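Local coordinates for protein metallo-beta-lactamase 1 (Acinetobacter baumannii, PDB 5MMD) that probably hydrolyses beta-lactam antibiotics to substituted beta-amino acids with the help of bound zinc, and so takes part in antibiotic resistance, at residues Glu9-Glu12 / Phe18-Lys21; Phe46-Pro51 / Ile154-Cys159; His80-Ala85 / Pro199-Ile204; Gly121-Leu126 / Ile188-Glu193; Val133-Gly138 / Asp143-Trp148. All blocks are in the same frame, centred on the assembly; numbering follows the deposited sequence.

Interaction 1: residues Glu9-Glu12 / Phe18-Lys21; sequences EVEE and FLHK
Glu-9 and Lys-21 open the ladder of an antiparallel beta hairpin, made by strands 9-14 and 17-26 at one edge of the seven-stranded sheet of the metallo-beta-lactamase fold. Four backbone bonds hold it. Glu-9 N gives to Lys-21 O at 2.8 Å, nearly straight at 169°, and Lys-21 N gives back to Glu-9 O. Glu-11 and Leu-19 repeat the exchange, with Leu-19 N to Glu-11 O at 2.7 Å. Glu-9 O also takes a CA-H...O contact from His-20, a residue of the next, non-hydrogen-bonded pair, with CA at 3.2 Å.

The charged ends look elsewhere. Glu-9 OE1 bonds Tyr-23 OH, and Lys-21 NZ bonds Asn-35 OD1. Lys-21 bends at chi3 and chi4, -59° and -67°, which turns NZ away, so Glu-9 OE2 meets only its methylenes, with CD at 3.6 Å. His-20 NE2 makes a weak bond to Asp-49 O.

Val-10, His-20, Glu-12 and Phe-18 share one face, where the first two and Phe-18 meet helix 54-66. There Glu-12 lays its aliphatic part obliquely against the Phe-18 ring, its carboxylate plane nearly perpendicular to that ring. Glu-12 CG lies 3.8 Å from Phe-18 CE2.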
# COMPACT_ATOMS: atom_id res chain seq x y z
N GLU A 9 5.37 -9.93 10.49
CA GLU A 9 6.65 -10.34 9.93
C GLU A 9 7.33 -9.12 9.32
O GLU A 9 6.67 -8.27 8.72
CB GLU A 9 6.47 -11.42 8.86
CG GLU A 9 5.91 -12.67 9.37
CD GLU A 9 5.41 -13.60 8.25
OE1 GLU A 9 4.54 -14.44 8.56
OE2 GLU A 9 5.86 -13.46 7.08
N VAL A 10 8.66 -9.03 9.48
CA VAL A 10 9.44 -8.00 8.82
C VAL A 10 10.64 -8.62 8.12
O VAL A 10 11.44 -9.35 8.74
CB VAL A 10 9.91 -6.92 9.81
CG1 VAL A 10 10.78 -5.87 9.08
CG2 VAL A 10 8.75 -6.25 10.46
N GLU A 11 10.77 -8.31 6.84
CA GLU A 11 11.75 -8.92 5.95
C GLU A 11 12.47 -7.88 5.10
O GLU A 11 11.83 -7.06 4.46
CB GLU A 11 11.03 -9.93 5.06
CG GLU A 11 11.71 -10.37 3.81
CD GLU A 11 10.83 -11.35 3.02
OE1 GLU A 11 11.38 -12.04 2.12
OE2 GLU A 11 9.59 -11.42 3.30
N GLU A 12 13.81 -7.93 5.05
CA GLU A 12 14.54 -7.00 4.18
C GLU A 12 14.43 -7.40 2.71
O GLU A 12 14.75 -8.54 2.37
CB GLU A 12 16.00 -6.91 4.58
CG GLU A 12 16.73 -5.75 3.96
CD GLU A 12 18.24 -5.82 4.14
OE1 GLU A 12 18.96 -5.94 3.13
OE2 GLU A 12 18.71 -5.77 5.30
N PHE A 18 12.17 -2.57 3.79
CA PHE A 18 11.66 -3.73 4.51
C PHE A 18 10.21 -4.01 4.19
O PHE A 18 9.39 -3.09 4.23
CB PHE A 18 11.80 -3.51 6.01
CG PHE A 18 13.21 -3.26 6.43
CD1 PHE A 18 13.70 -1.96 6.49
CD2 PHE A 18 14.06 -4.32 6.72
CE1 PHE A 18 15.03 -1.71 6.87
CE2 PHE A 18 15.40 -4.09 7.12
CZ PHE A 18 15.88 -2.78 7.19
N LEU A 19 9.88 -5.25 3.85
CA LEU A 19 8.49 -5.66 3.66
C LEU A 19 7.91 -6.09 5.00
O LEU A 19 8.49 -6.94 5.70
CB LEU A 19 8.41 -6.79 2.66
CG LEU A 19 7.08 -7.51 2.45
CD1 LEU A 19 6.23 -6.77 1.49
CD2 LEU A 19 7.34 -8.89 1.91
N HIS A 20 6.76 -5.53 5.38
CA HIS A 20 6.10 -6.00 6.59
C HIS A 20 4.80 -6.73 6.19
O HIS A 20 4.12 -6.36 5.22
CB HIS A 20 5.87 -4.85 7.58
CG HIS A 20 4.90 -3.78 7.13
ND1 HIS A 20 3.54 -3.89 7.30
CD2 HIS A 20 5.12 -2.56 6.59
CE1 HIS A 20 2.95 -2.82 6.81
NE2 HIS A 20 3.89 -1.97 6.41
N LYS A 21 4.50 -7.79 6.91
CA LYS A 21 3.41 -8.66 6.53
C LYS A 21 2.62 -8.93 7.77
O LYS A 21 3.19 -9.27 8.79
CB LYS A 21 3.95 -9.93 5.90
CG LYS A 21 2.90 -10.80 5.25
CD LYS A 21 3.53 -12.10 4.68
CE LYS A 21 4.60 -11.83 3.64
NZ LYS A 21 4.07 -11.23 2.35

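Interaction 2: residues Phe46-Pro51 / Ile154-Cys159; sequences FIIDTP and ILYGGC. With ZN (zinc ion), chain C.
Just behind the zinc site, Asp-49 and Tyr-156 meet through a short side-chain hydrogen bond in the buried centre of the protein. Tyr-156 OH donates to Asp-49 OD2 at 2.5 Å. It reaches the lone pair of OD2 that faces away from OD1, the anti one. OD2 comes to the ring edge near its plane, 3.1 Å from Tyr-156 CE2, while the carboxylate plane is turned 77° to the ring. The same oxygen bonds Thr-77 OG1, and Tyr-156 OH has another polar neighbour in Asn-35 O.

Ile-48 approaches the ring from another side. Its CG2 methyl sits over one face, 3.4 Å from Tyr-156 CD2, a close fit. CG2 lies anti to the Ile-48 backbone N, which sends this methyl to the ring while CG1 takes the place beside that N.

The contact bridges the two sheets of the alpha-beta/beta-alpha sandwich characteristic of the metallo-beta-lactamase fold. Strand 44-48 belongs to the seven-stranded sheet and strand 154-158 to the five-stranded one. Tyr-156 is carried across by an extended first torsion, chi1 177°. The chain then turns through Gly-157 and Gly-158, and Gly-158 N rests 3.4 Å above the plane of the Tyr-156 ring, toward its rim. Next comes Cys-159, whose SG binds zinc at 2.4 Å. Asp-82 and His-201 complete the protein ligands of that ion, and a water lies 2.1 Å from it.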
# COMPACT_ATOMS: atom_id res chain seq x y z
N PHE A 46 9.95 5.57 7.01
CA PHE A 46 8.60 5.94 6.60
C PHE A 46 7.82 4.66 6.39
O PHE A 46 8.32 3.73 5.73
CB PHE A 46 8.61 6.78 5.34
CG PHE A 46 7.43 7.70 5.25
CD1 PHE A 46 6.23 7.24 4.78
CD2 PHE A 46 7.51 9.01 5.67
CE1 PHE A 46 5.11 8.09 4.71
CE2 PHE A 46 6.40 9.85 5.60
CZ PHE A 46 5.21 9.36 5.14
N ILE A 47 6.64 4.57 6.99
CA ILE A 47 5.76 3.40 6.79
C ILE A 47 4.83 3.58 5.61
O ILE A 47 4.09 4.58 5.54
CB ILE A 47 4.92 3.13 8.01
CG1 ILE A 47 5.81 2.80 9.17
CG2 ILE A 47 3.97 1.94 7.77
CD1 ILE A 47 5.15 2.98 10.52
N ILE A 48 4.90 2.66 4.67
CA ILE A 48 3.93 2.58 3.57
C ILE A 48 2.90 1.46 3.88
O ILE A 48 3.20 0.28 3.75
CB ILE A 48 4.59 2.32 2.22
CG1 ILE A 48 5.62 3.42 1.92
CG2 ILE A 48 3.52 2.23 1.12
CD1 ILE A 48 6.41 3.19 0.57
N ASP A 49 1.73 1.94 4.29
CA ASP A 49 0.54 1.17 4.74
C ASP A 49 0.75 0.59 6.12
O ASP A 49 1.82 0.04 6.42
CB ASP A 49 0.16 0.10 3.72
CG ASP A 49 -0.56 0.70 2.55
OD1 ASP A 49 -1.01 1.84 2.72
OD2 ASP A 49 -0.66 0.08 1.48
N THR A 50 -0.24 0.78 7.00
CA THR A 50 -0.13 0.21 8.31
C THR A 50 -0.37 -1.30 8.23
O THR A 50 -0.91 -1.81 7.26
CB THR A 50 -1.14 0.79 9.32
OG1 THR A 50 -2.45 0.24 9.06
CG2 THR A 50 -1.20 2.31 9.25
N PRO A 51 0.08 -2.02 9.24
CA PRO A 51 -0.34 -3.41 9.41
C PRO A 51 -1.86 -3.50 9.64
O PRO A 51 -2.51 -2.48 9.86
CB PRO A 51 0.46 -3.87 10.63
CG PRO A 51 1.74 -3.10 10.53
CD PRO A 51 1.25 -1.70 10.07
N ILE A 154 11.85 0.85 -6.84
CA ILE A 154 10.88 -0.05 -6.21
C ILE A 154 9.51 0.61 -6.28
O ILE A 154 9.34 1.78 -5.89
CB ILE A 154 11.28 -0.39 -4.74
CG1 ILE A 154 12.58 -1.21 -4.75
CG2 ILE A 154 10.13 -1.11 -4.01
CD1 ILE A 154 13.29 -1.40 -3.40
N LEU A 155 8.55 -0.10 -6.84
CA LEU A 155 7.18 0.38 -6.86
C LEU A 155 6.30 -0.41 -5.88
O LEU A 155 6.17 -1.63 -6.00
CB LEU A 155 6.59 0.31 -8.26
CG LEU A 155 5.16 0.90 -8.33
CD1 LEU A 155 5.13 2.44 -8.07
CD2 LEU A 155 4.53 0.59 -9.69
N TYR A 156 5.75 0.28 -4.88
CA TYR A 156 4.74 -0.32 -4.04
C TYR A 156 3.37 -0.12 -4.70
O TYR A 156 2.86 1.00 -4.77
CB TYR A 156 4.74 0.27 -2.64
CG TYR A 156 3.62 -0.33 -1.80
CD1 TYR A 156 3.71 -1.62 -1.28
CD2 TYR A 156 2.44 0.39 -1.58
CE1 TYR A 156 2.68 -2.17 -0.52
CE2 TYR A 156 1.40 -0.16 -0.85
CZ TYR A 156 1.52 -1.43 -0.30
OH TYR A 156 0.47 -1.94 0.42
N GLY A 157 2.81 -1.20 -5.19
CA GLY A 157 1.57 -1.15 -5.94
C GLY A 157 0.34 -1.14 -5.05
O GLY A 157 -0.73 -0.71 -5.47
N GLY A 158 0.48 -1.64 -3.83
CA GLY A 158 -0.68 -1.85 -3.00
C GLY A 158 -1.69 -2.76 -3.69
O GLY A 158 -1.37 -3.51 -4.62
N CYS A 159 -2.93 -2.71 -3.24
CA CYS A 159 -3.88 -3.71 -3.70
C CYS A 159 -4.35 -3.42 -5.09
O CYS A 159 -5.08 -4.21 -5.66
CB CYS A 159 -5.01 -3.82 -2.72
SG CYS A 159 -4.35 -4.12 -1.09
ZN ZN C . -5.90 -5.13 0.36
O HOH W 1 -7.84 -4.41 0.44

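Interaction 3: residues His80-Ala85 / Pro199-Ile204; sequences HEDKTA and PGHGKI. With ZN (zinc ion), chain C; ZN (zinc ion), chain E.
Asp-82 OD2 and His-201 NE2 lie only 2.8 Å apart, yet no hydrogen bond joins them, because both atoms bind the same zinc ion. OD2 is 2.0 Å from the metal and NE2 2.2 Å. The carboxylate meets the imidazole at its edge, and the two planes are almost coplanar, 5° apart. Cys-159 is the third protein ligand, and a water completes the set.

This water bridges two zinc ions, and its oxygen is a short 1.8 Å from the one bound by His-80. That second ion is held by His-80 ND1, with His-78 and His-140. Asp-82 OD1 stays off the metal and accepts a hydrogen bond from the water at 3.1 Å. The second ring nitrogen of His-201, ND1, bonds Ser-33 O, which helps fix the turn of the imidazole.

Lys-83 makes the second link between the segments. Its chain bends at chi2, -51°, and then runs straight, which carries NZ to Gly-200 O at 2.9 Å. Ser-34 OG and Asn-35 O also take bonds from NZ, while Asp-82 OD2 is a long salt-bridge partner.

This is the dinuclear centre of a class B beta-lactamase. The bridging water is held by two metals and one carboxylate oxygen. Such a setting would be expected to lower its pKa, consistent with the hydroxide nucleophile proposed for this family.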
# COMPACT_ATOMS: atom_id res chain seq x y z
N HIS A 80 -9.14 0.80 2.89
CA HIS A 80 -9.45 -0.51 3.51
C HIS A 80 -8.61 -0.79 4.75
O HIS A 80 -7.46 -0.33 4.90
CB HIS A 80 -9.31 -1.64 2.50
CG HIS A 80 -10.40 -1.65 1.47
ND1 HIS A 80 -10.27 -2.30 0.26
CD2 HIS A 80 -11.63 -1.10 1.48
CE1 HIS A 80 -11.39 -2.16 -0.43
NE2 HIS A 80 -12.23 -1.42 0.29
N GLU A 81 -9.25 -1.49 5.68
CA GLU A 81 -8.70 -1.78 6.99
C GLU A 81 -7.31 -2.45 6.95
O GLU A 81 -6.53 -2.26 7.87
CB GLU A 81 -9.66 -2.66 7.75
CG GLU A 81 -9.37 -2.84 9.22
CD GLU A 81 -9.60 -1.61 10.06
OE1 GLU A 81 -9.31 -1.70 11.27
OE2 GLU A 81 -10.09 -0.57 9.57
N ASP A 82 -7.01 -3.21 5.89
CA ASP A 82 -5.71 -3.87 5.83
C ASP A 82 -4.56 -2.85 5.70
O ASP A 82 -3.44 -3.20 6.00
CB ASP A 82 -5.62 -4.95 4.72
CG ASP A 82 -5.99 -4.47 3.32
OD1 ASP A 82 -6.88 -3.58 3.23
OD2 ASP A 82 -5.47 -5.05 2.31
N LYS A 83 -4.83 -1.61 5.32
CA LYS A 83 -3.77 -0.60 5.12
C LYS A 83 -3.88 0.62 6.05
O LYS A 83 -2.96 1.46 6.11
CB LYS A 83 -3.79 -0.12 3.67
CG LYS A 83 -3.73 -1.19 2.61
CD LYS A 83 -2.57 -2.19 2.78
CE LYS A 83 -2.57 -3.21 1.63
NZ LYS A 83 -1.62 -4.28 1.90
N THR A 84 -5.00 0.70 6.78
CA THR A 84 -5.32 1.82 7.64
C THR A 84 -5.58 1.43 9.09
O THR A 84 -5.91 2.29 9.89
CB THR A 84 -6.59 2.57 7.19
OG1 THR A 84 -7.71 1.66 7.21
CG2 THR A 84 -6.39 3.18 5.78
N ALA A 85 -5.48 0.15 9.44
CA ALA A 85 -5.92 -0.25 10.78
C ALA A 85 -5.15 0.49 11.86
O ALA A 85 -5.68 0.71 12.95
CB ALA A 85 -5.79 -1.79 11.02
N PRO A 199 3.06 -6.14 -4.42
CA PRO A 199 1.60 -6.13 -4.45
C PRO A 199 1.06 -5.92 -3.05
O PRO A 199 1.82 -6.10 -2.11
CB PRO A 199 1.27 -7.52 -5.00
CG PRO A 199 2.33 -8.39 -4.39
CD PRO A 199 3.59 -7.52 -4.41
N GLY A 200 -0.21 -5.55 -2.90
CA GLY A 200 -0.80 -5.36 -1.59
C GLY A 200 -0.95 -6.66 -0.82
O GLY A 200 -0.91 -6.67 0.42
N HIS A 201 -1.07 -7.75 -1.58
CA HIS A 201 -1.27 -9.12 -1.09
C HIS A 201 -0.43 -10.06 -1.95
O HIS A 201 -0.48 -10.00 -3.20
CB HIS A 201 -2.75 -9.50 -1.16
CG HIS A 201 -3.64 -8.63 -0.34
ND1 HIS A 201 -3.69 -8.71 1.04
CD2 HIS A 201 -4.46 -7.60 -0.68
CE1 HIS A 201 -4.55 -7.82 1.50
NE2 HIS A 201 -5.03 -7.14 0.47
N GLY A 202 0.36 -10.89 -1.28
CA GLY A 202 1.17 -11.90 -1.96
C GLY A 202 2.64 -11.59 -2.09
O GLY A 202 3.19 -10.77 -1.36
N LYS A 203 3.27 -12.26 -3.05
CA LYS A 203 4.72 -12.30 -3.16
C LYS A 203 5.21 -11.16 -4.02
O LYS A 203 4.57 -10.81 -5.01
CB LYS A 203 5.19 -13.63 -3.77
CG LYS A 203 5.13 -14.82 -2.85
CD LYS A 203 5.56 -16.06 -3.61
CE LYS A 203 5.39 -17.35 -2.80
NZ LYS A 203 5.10 -18.57 -3.65
N ILE A 204 6.34 -10.58 -3.64
CA ILE A 204 6.86 -9.47 -4.42
C ILE A 204 7.36 -10.06 -5.74
O ILE A 204 7.63 -11.27 -5.83
CB ILE A 204 7.98 -8.71 -3.67
CG1 ILE A 204 9.23 -9.54 -3.47
CG2 ILE A 204 7.45 -8.24 -2.29
CD1 ILE A 204 10.39 -8.76 -2.93
ZN ZN C . -5.90 -5.13 0.36
ZN ZN E . -8.49 -2.97 -0.43
O HOH W 1 -7.84 -4.41 0.44

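Interaction 4: residues Gly121-Leu126 / Ile188-Glu193; sequences GNEFSL and ISKYPE
Lys-190 meets Glu-123 by an extended chain, its CG opposite the backbone N (chi1 -158°), that turns only at chi4, where 72° swings NZ to the side. Glu-123 has CG beside its own N, with chi1 -54°, and is extended from there. The two long side chains come from opposite directions. The backbones remain far apart, with Glu-123 CA 12.0 Å from Lys-190 CA.

The ends form a salt bridge. Lys-190 NZ lies 3.1 Å from Glu-123 OE1 and 3.3 Å from OE2 of the same carboxylate. The ammonium group thus faces both oxygens nearly evenly. Its hydrogen bond to OE1 is weak, so charge attraction probably does much of the work. The last methylene comes along with it: Lys-190 CE is 3.4 Å from Glu-123 OE1.

Lys-190 has a second partner, the ring of Tyr-134, with which it makes a cation-pi contact. Glu-123 also touches Tyr-134, so the aromatic ring borders the ion pair. Nearer the backbone, Lys-190 CB sits 3.7 Å above one face of the Tyr-191 ring, toward its rim.

The bridge lies on the surface, away from the zinc ions. It ties the end of helix 180-190 to strand 123-126, an outermost strand of the five-stranded sheet, across the neighbouring strand 131-134 that carries Tyr-134.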
# COMPACT_ATOMS: atom_id res chain seq x y z
N GLY A 121 -4.74 16.06 -5.58
CA GLY A 121 -3.90 15.99 -6.76
C GLY A 121 -3.34 14.60 -7.00
O GLY A 121 -3.29 13.78 -6.09
N ASN A 122 -2.94 14.34 -8.23
CA ASN A 122 -2.57 13.00 -8.62
C ASN A 122 -1.17 12.60 -8.25
O ASN A 122 -0.84 11.44 -8.39
CB ASN A 122 -2.74 12.83 -10.12
CG ASN A 122 -4.13 13.18 -10.56
OD1 ASN A 122 -4.35 14.05 -11.41
ND2 ASN A 122 -5.10 12.53 -9.95
N GLU A 123 -0.34 13.57 -7.82
CA GLU A 123 1.01 13.26 -7.33
C GLU A 123 1.40 14.08 -6.09
O GLU A 123 0.85 15.14 -5.81
CB GLU A 123 2.06 13.48 -8.43
CG GLU A 123 1.75 12.72 -9.72
CD GLU A 123 2.90 12.71 -10.72
OE1 GLU A 123 3.98 12.17 -10.40
OE2 GLU A 123 2.72 13.25 -11.83
N PHE A 124 2.35 13.55 -5.36
CA PHE A 124 2.70 14.05 -4.05
C PHE A 124 4.05 13.42 -3.77
O PHE A 124 4.35 12.34 -4.29
CB PHE A 124 1.65 13.63 -3.02
CG PHE A 124 1.79 14.28 -1.67
CD1 PHE A 124 1.67 15.66 -1.53
CD2 PHE A 124 1.98 13.50 -0.52
CE1 PHE A 124 1.77 16.29 -0.27
CE2 PHE A 124 2.10 14.14 0.75
CZ PHE A 124 1.98 15.54 0.86
N SER A 125 4.84 14.07 -2.94
CA SER A 125 6.12 13.50 -2.55
C SER A 125 6.29 13.65 -1.05
O SER A 125 5.77 14.58 -0.44
CB SER A 125 7.26 14.15 -3.33
OG SER A 125 7.76 15.23 -2.61
N LEU A 126 6.98 12.68 -0.47
CA LEU A 126 7.20 12.60 0.96
C LEU A 126 8.67 12.35 1.26
O LEU A 126 9.43 11.90 0.41
CB LEU A 126 6.37 11.46 1.56
CG LEU A 126 4.84 11.53 1.46
CD1 LEU A 126 4.24 10.18 1.70
CD2 LEU A 126 4.36 12.46 2.49
N ILE A 188 2.14 1.30 -15.98
CA ILE A 188 3.14 0.72 -16.87
C ILE A 188 3.92 1.81 -17.64
O ILE A 188 5.15 1.70 -17.81
CB ILE A 188 2.49 -0.24 -17.88
CG1 ILE A 188 2.02 -1.51 -17.16
CG2 ILE A 188 3.44 -0.53 -19.02
CD1 ILE A 188 0.97 -2.29 -17.92
N SER A 189 3.23 2.85 -18.10
CA SER A 189 3.88 3.94 -18.83
C SER A 189 4.77 4.79 -17.94
O SER A 189 5.81 5.30 -18.39
CB SER A 189 2.86 4.86 -19.48
OG SER A 189 2.38 4.27 -20.67
N LYS A 190 4.37 4.95 -16.68
CA LYS A 190 5.07 5.83 -15.77
C LYS A 190 6.32 5.17 -15.20
O LYS A 190 7.32 5.85 -14.99
CB LYS A 190 4.14 6.29 -14.65
CG LYS A 190 4.60 7.59 -13.98
CD LYS A 190 3.56 8.08 -13.03
CE LYS A 190 4.04 9.31 -12.23
NZ LYS A 190 4.13 10.54 -13.03
N TYR A 191 6.27 3.85 -14.98
CA TYR A 191 7.36 3.16 -14.28
C TYR A 191 7.97 2.03 -15.14
O TYR A 191 8.10 0.90 -14.71
CB TYR A 191 6.86 2.65 -12.94
CG TYR A 191 6.28 3.77 -12.08
CD1 TYR A 191 7.10 4.72 -11.50
CD2 TYR A 191 4.91 3.88 -11.86
CE1 TYR A 191 6.59 5.75 -10.73
CE2 TYR A 191 4.38 4.88 -11.07
CZ TYR A 191 5.22 5.83 -10.52
OH TYR A 191 4.70 6.85 -9.75
N PRO A 192 8.39 2.37 -16.35
CA PRO A 192 8.92 1.29 -17.20
C PRO A 192 10.18 0.59 -16.64
O PRO A 192 10.44 -0.56 -17.04
CB PRO A 192 9.24 2.03 -18.51
CG PRO A 192 9.54 3.46 -18.06
CD PRO A 192 8.52 3.69 -16.97
N GLU A 193 10.94 1.26 -15.77
CA GLU A 193 12.20 0.70 -15.26
C GLU A 193 12.06 0.16 -13.82
O GLU A 193 13.07 -0.10 -13.16
CB GLU A 193 13.32 1.76 -15.30
CG GLU A 193 14.19 1.78 -16.60
CD GLU A 193 15.61 1.14 -16.42
OE1 GLU A 193 16.54 1.82 -15.91
OE2 GLU A 193 15.80 -0.03 -16.81

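Interaction 5: residues Val133-Gly138 / Asp143-Trp148; sequences VYYPGG and DNLVVW
Tyr-134 and Val-146 form the hydrogen-bonded pair of a beta hairpin between strands 131-134 and 146-149, in the five-stranded sheet. This end is tight. Tyr-134 N gives to Val-146 O at 3.0 Å, and Val-146 N returns to Tyr-134 O at 175°. Val-146 CG2 sits between its backbone N and carbonyl carbon. It touches Tyr-134 CB at 3.9 Å and, near the plane of the ring, its edge atom CD2. The end of that ring leads away from 143-148 toward helix 180-190. On the face shared by Val-133 and Val-147, Val-133 CG1 packs on Leu-145 CD1 at 3.8 Å. Leu-145 CD2 turns to Tyr-135 CB.

Beyond these pairs the strands give way to loops and the hold is looser. Tyr-135 is partly exposed, with Gly-137 N 3.6 Å above the centre of its ring and its OH bonded to Ile-142 O.

Toward the zinc site, Asn-144 OD1 bonds Thr-141 N, next to the zinc ligand His-140. Its ND2 gives one weak bond to Gly-137 O, bent to 127°. Asn-144 O is buried without a polar partner and meets carbon instead: Tyr-135 CD1 approaches it edge-on at 3.3 Å.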
# COMPACT_ATOMS: atom_id res chain seq x y z
N VAL A 133 4.43 9.64 -4.65
CA VAL A 133 3.09 9.06 -4.60
C VAL A 133 2.36 9.41 -5.88
O VAL A 133 2.49 10.52 -6.39
CB VAL A 133 2.32 9.54 -3.39
CG1 VAL A 133 0.93 8.83 -3.26
CG2 VAL A 133 3.12 9.33 -2.15
N TYR A 134 1.62 8.45 -6.42
CA TYR A 134 0.89 8.63 -7.66
C TYR A 134 -0.48 7.97 -7.64
O TYR A 134 -0.63 6.80 -7.26
CB TYR A 134 1.68 8.05 -8.82
CG TYR A 134 0.98 7.99 -10.17
CD1 TYR A 134 0.51 9.13 -10.78
CD2 TYR A 134 0.84 6.78 -10.86
CE1 TYR A 134 -0.11 9.09 -12.02
CE2 TYR A 134 0.23 6.73 -12.11
CZ TYR A 134 -0.23 7.91 -12.68
OH TYR A 134 -0.86 7.92 -13.92
N TYR A 135 -1.48 8.72 -8.09
CA TYR A 135 -2.79 8.15 -8.34
C TYR A 135 -2.98 7.76 -9.81
O TYR A 135 -3.08 8.63 -10.68
CB TYR A 135 -3.85 9.16 -7.92
CG TYR A 135 -5.27 8.72 -8.18
CD1 TYR A 135 -5.83 7.66 -7.48
CD2 TYR A 135 -6.06 9.40 -9.10
CE1 TYR A 135 -7.16 7.28 -7.70
CE2 TYR A 135 -7.39 9.02 -9.32
CZ TYR A 135 -7.91 7.95 -8.63
OH TYR A 135 -9.22 7.59 -8.84
N PRO A 136 -3.05 6.46 -10.09
CA PRO A 136 -3.18 6.00 -11.47
C PRO A 136 -4.61 6.03 -11.98
O PRO A 136 -4.83 5.92 -13.17
CB PRO A 136 -2.64 4.56 -11.41
CG PRO A 136 -3.00 4.08 -10.02
CD PRO A 136 -2.89 5.33 -9.14
N GLY A 137 -5.57 6.24 -11.08
CA GLY A 137 -6.97 6.16 -11.45
C GLY A 137 -7.54 4.95 -10.74
O GLY A 137 -6.81 4.24 -10.03
N GLY A 138 -8.84 4.71 -10.90
CA GLY A 138 -9.48 3.67 -10.11
C GLY A 138 -9.06 2.28 -10.54
O GLY A 138 -8.67 2.11 -11.69
N ASP A 143 -9.86 5.01 -4.77
CA ASP A 143 -8.84 5.90 -4.18
C ASP A 143 -7.42 5.33 -4.23
O ASP A 143 -6.49 6.00 -3.77
CB ASP A 143 -9.19 6.24 -2.73
CG ASP A 143 -9.34 5.00 -1.84
OD1 ASP A 143 -9.74 3.95 -2.35
OD2 ASP A 143 -9.07 5.08 -0.61
N ASN A 144 -7.25 4.13 -4.79
CA ASN A 144 -5.97 3.42 -4.59
C ASN A 144 -4.80 4.23 -5.16
O ASN A 144 -4.88 4.80 -6.26
CB ASN A 144 -5.95 1.97 -5.13
CG ASN A 144 -6.52 1.79 -6.54
OD1 ASN A 144 -7.01 0.68 -6.83
ND2 ASN A 144 -6.40 2.77 -7.41
N LEU A 145 -3.75 4.30 -4.35
CA LEU A 145 -2.49 4.97 -4.70
C LEU A 145 -1.34 3.97 -4.81
O LEU A 145 -1.36 2.92 -4.17
CB LEU A 145 -2.09 5.99 -3.62
CG LEU A 145 -3.08 7.05 -3.17
CD1 LEU A 145 -2.54 7.90 -1.99
CD2 LEU A 145 -3.40 7.93 -4.36
N VAL A 146 -0.32 4.35 -5.59
CA VAL A 146 0.98 3.66 -5.60
C VAL A 146 2.08 4.56 -5.14
O VAL A 146 1.96 5.79 -5.18
CB VAL A 146 1.35 3.10 -6.98
CG1 VAL A 146 0.22 2.19 -7.52
CG2 VAL A 146 1.66 4.20 -7.96
N VAL A 147 3.17 3.96 -4.66
CA VAL A 147 4.30 4.72 -4.13
C VAL A 147 5.59 4.23 -4.71
O VAL A 147 5.91 3.05 -4.63
CB VAL A 147 4.36 4.61 -2.61
CG1 VAL A 147 5.47 5.44 -2.07
CG2 VAL A 147 3.01 5.03 -1.97
N TRP A 148 6.32 5.17 -5.30
CA TRP A 148 7.54 4.92 -6.05
C TRP A 148 8.72 5.37 -5.23
O TRP A 148 8.71 6.47 -4.65
CB TRP A 148 7.49 5.65 -7.36
CG TRP A 148 8.68 5.62 -8.27
CD1 TRP A 148 9.42 6.71 -8.66
CD2 TRP A 148 9.23 4.49 -8.98
NE1 TRP A 148 10.39 6.33 -9.56
CE2 TRP A 148 10.31 4.97 -9.76
CE3 TRP A 148 8.91 3.13 -9.02
CZ2 TRP A 148 11.07 4.14 -10.58
CZ3 TRP A 148 9.69 2.30 -9.83
CH2 TRP A 148 10.73 2.81 -10.62

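Interaction 1 comes first along the chain, at the edge of the seven-stranded sheet. Interactions 2 and 3 follow with alternating segments, their centres about 8 Å apart. They share one zinc ion and its water, and Thr-50 N probably bonds Lys-83 O. Interaction 5 is nested inside the loops closed by interactions 2, 3 and 4, in the five-stranded sheet. There strand 146-149 neighbours strand 154-158 of interaction 2, and strand 131-134 neighbours strand 123-126 of interaction 4. The centres of interactions 1 and 5 are about 22 Å apart, on opposite sides of the chain's centre. Interaction 2 joins the two sheets, and the zinc centre gathers residues from distant parts of the chain.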